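Local structure of inositol monophosphatase family protein (Staphylococcus aureus, 5I3S) at residues 223-228 and 235-240. The protein probably hydrolyses the phosphate ester of inositol monophosphate or a related sugar phosphate. Numbering follows the deposited sequence.
Sequences ASNLLG and GPNSIL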
ATOM      1  N   ALA A 223     -14.914  13.221   8.251  1.00 21.98           N
ATOM      2  CA  ALA A 223     -14.590  12.147   9.127  1.00 21.59           C
ATOM      3  C   ALA A 223     -15.741  11.932  10.058  1.00 18.72           C
ATOM      4  O   ALA A 223     -16.291  12.864  10.552  1.00 16.56           O
ATOM      5  CB  ALA A 223     -13.339  12.452   9.907  1.00 20.27           C
ATOM      6  N   SER A 224     -16.059  10.665  10.257  1.00 17.68           N
ATOM      7  CA  SER A 224     -16.966  10.212  11.242  1.00 16.68           C
ATOM      8  C   SER A 224     -16.518   8.807  11.657  1.00 17.32           C
ATOM      9  O   SER A 224     -15.531   8.302  11.154  1.00 16.39           O
ATOM     10  CB  SER A 224     -18.370  10.125  10.649  1.00 14.83           C
ATOM     11  OG  SER A 224     -18.440   9.080   9.697  1.00 14.01           O
ATOM     12  N   ASN A 225     -17.275   8.198  12.568  1.00 17.34           N
ATOM     13  CA  ASN A 225     -17.169   6.784  12.823  1.00 17.08           C
ATOM     14  C   ASN A 225     -18.150   6.114  11.884  1.00 17.73           C
ATOM     15  O   ASN A 225     -18.737   6.796  10.999  1.00 16.55           O
ATOM     16  CB  ASN A 225     -17.387   6.479  14.308  1.00 16.99           C
ATOM     17  CG  ASN A 225     -18.822   6.539  14.753  1.00 16.25           C
ATOM     18  OD1 ASN A 225     -19.741   6.884  14.032  1.00 17.83           O
ATOM     19  ND2 ASN A 225     -19.014   6.189  15.982  1.00 18.27           N
ATOM     20  N   LEU A 226     -18.297   4.784  12.034  1.00 17.90           N
ATOM     21  CA  LEU A 226     -19.139   4.014  11.129  1.00 16.68           C
ATOM     22  C   LEU A 226     -20.635   4.257  11.301  1.00 16.67           C
ATOM     23  O   LEU A 226     -21.414   3.890  10.409  1.00 14.99           O
ATOM     24  CB  LEU A 226     -18.833   2.532  11.220  1.00 16.52           C
ATOM     25  CG  LEU A 226     -17.418   2.105  10.744  1.00 17.67           C
ATOM     26  CD1 LEU A 226     -17.188   0.640  11.069  1.00 16.41           C
ATOM     27  CD2 LEU A 226     -17.129   2.367   9.273  1.00 17.00           C
ATOM     28  N   LEU A 227     -21.026   4.865  12.434  1.00 16.94           N
ATOM     29  CA  LEU A 227     -22.411   5.251  12.689  1.00 17.64           C
ATOM     30  C   LEU A 227     -22.664   6.716  12.294  1.00 18.65           C
ATOM     31  O   LEU A 227     -23.718   7.240  12.633  1.00 19.76           O
ATOM     32  CB  LEU A 227     -22.712   5.088  14.167  1.00 17.59           C
ATOM     33  CG  LEU A 227     -22.399   3.701  14.701  1.00 19.19           C
ATOM     34  CD1 LEU A 227     -22.645   3.590  16.212  1.00 19.52           C
ATOM     35  CD2 LEU A 227     -23.214   2.676  13.927  1.00 19.71           C
ATOM     36  N   GLY A 228     -21.685   7.386  11.673  1.00 18.01           N
ATOM     37  CA  GLY A 228     -21.767   8.810  11.344  1.00 17.96           C
ATOM     38  C   GLY A 228     -21.563   9.792  12.499  1.00 18.48           C
ATOM     39  O   GLY A 228     -21.893  10.958  12.367  1.00 17.57           O
ATOM     40  N   GLY A 235     -11.898   9.035  23.163  1.00 20.93           N
ATOM     41  CA  GLY A 235     -11.802   7.592  23.114  1.00 21.08           C
ATOM     42  C   GLY A 235     -11.486   6.937  21.766  1.00 21.87           C
ATOM     43  O   GLY A 235     -11.555   7.562  20.711  1.00 22.70           O
ATOM     44  N   PRO A 236     -11.129   5.649  21.796  1.00 22.33           N
ATOM     45  CA  PRO A 236     -11.008   4.936  20.527  1.00 22.53           C
ATOM     46  C   PRO A 236     -12.351   4.936  19.760  1.00 22.07           C
ATOM     47  O   PRO A 236     -13.400   5.152  20.374  1.00 24.43           O
ATOM     48  CB  PRO A 236     -10.639   3.510  20.960  1.00 23.32           C
ATOM     49  CG  PRO A 236     -11.192   3.387  22.378  1.00 23.57           C
ATOM     50  CD  PRO A 236     -10.961   4.752  22.964  1.00 22.72           C
ATOM     51  N   ASN A 237     -12.307   4.707  18.451  1.00 19.78           N
ATOM     52  CA  ASN A 237     -13.513   4.635  17.642  1.00 19.52           C
ATOM     53  C   ASN A 237     -13.313   3.870  16.324  1.00 18.59           C
ATOM     54  O   ASN A 237     -12.175   3.649  15.878  1.00 18.27           O
ATOM     55  CB  ASN A 237     -13.987   6.060  17.328  1.00 19.93           C
ATOM     56  CG  ASN A 237     -15.488   6.228  17.471  1.00 20.01           C
ATOM     57  OD1 ASN A 237     -16.302   5.331  17.122  1.00 18.78           O
ATOM     58  ND2 ASN A 237     -15.866   7.390  17.984  1.00 18.62           N
ATOM     59  N   SER A 238     -14.427   3.521  15.674  1.00 17.69           N
ATOM     60  CA  SER A 238     -14.378   3.162  14.273  1.00 16.23           C
ATOM     61  C   SER A 238     -14.161   4.449  13.462  1.00 16.00           C
ATOM     62  O   SER A 238     -14.187   5.600  14.018  1.00 16.06           O
ATOM     63  CB  SER A 238     -15.637   2.383  13.877  1.00 16.35           C
ATOM     64  OG  SER A 238     -16.774   3.206  13.766  1.00 16.04           O
ATOM     65  N   ILE A 239     -13.933   4.289  12.167  1.00 15.34           N
ATOM     66  CA  ILE A 239     -13.383   5.381  11.332  1.00 16.76           C
ATOM     67  C   ILE A 239     -13.882   5.211   9.906  1.00 16.43           C
ATOM     68  O   ILE A 239     -13.749   4.136   9.331  1.00 14.49           O
ATOM     69  CB  ILE A 239     -11.821   5.316  11.247  1.00 18.20           C
ATOM     70  CG1 ILE A 239     -11.181   5.427  12.606  1.00 18.72           C
ATOM     71  CG2 ILE A 239     -11.253   6.437  10.338  1.00 20.01           C
ATOM     72  CD1 ILE A 239     -11.221   6.823  13.224  1.00 18.78           C
ATOM     73  N   LEU A 240     -14.481   6.266   9.376  1.00 17.22           N
ATOM     74  CA  LEU A 240     -14.728   6.435   7.927  1.00 17.71           C
ATOM     75  C   LEU A 240     -14.325   7.864   7.547  1.00 17.27           C
ATOM     76  O   LEU A 240     -14.816   8.817   8.132  1.00 18.83           O
ATOM     77  CB  LEU A 240     -16.193   6.205   7.613  1.00 18.33           C
ATOM     78  CG  LEU A 240     -16.659   6.517   6.195  1.00 19.59           C
ATOM     79  CD1 LEU A 240     -16.050   5.471   5.285  1.00 20.83           C
ATOM     80  CD2 LEU A 240     -18.188   6.597   6.005  1.00 19.00           C
TER
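Ser224 and Leu240 form an antiparallel hydrogen-bonded pair, gripped by two nearly straight backbone bonds: Ser224 N to Leu240 O, 3.1 Å, and Leu240 N to Ser224 O, 2.9 Å. Just past this pair 223-228 swings off into a type I turn, Asn225 to Gly228, and beyond it the contact is made largely by side chains. Ser238 OG, set between its own backbone N and carbonyl carbon (chi1 74°), accepts from Leu226 N, inside the turn, at 2.8 Å. Asn225 ND2 donates to Asn237 OD1 over 3.1 Å; the acceptor lies in the amide plane of Asn225, while the two amide planes are turned 84° apart. The oxygen of the same amide, OD1, accepts from Leu227 N, above its carbonyl plane, in an Asx turn, and from Glu229 N, so both branches fix its rotation. Asn225 O takes both Ser224 OG (2.6 Å) and Gly228 N; Ser224 OG is also hydrogen-bonded to His247 NE2. Leu226 CG lies 3.6 Å from Ser238 CB. In this sugar phosphatase fold, strand 222-224 edges the five-stranded sheet beside strand 237-242; helix 244-255 packs on Leu226 and Leu240, helix 206-218 on Ala223 and Ile239, and helix 259-270 on both asparagines through His266.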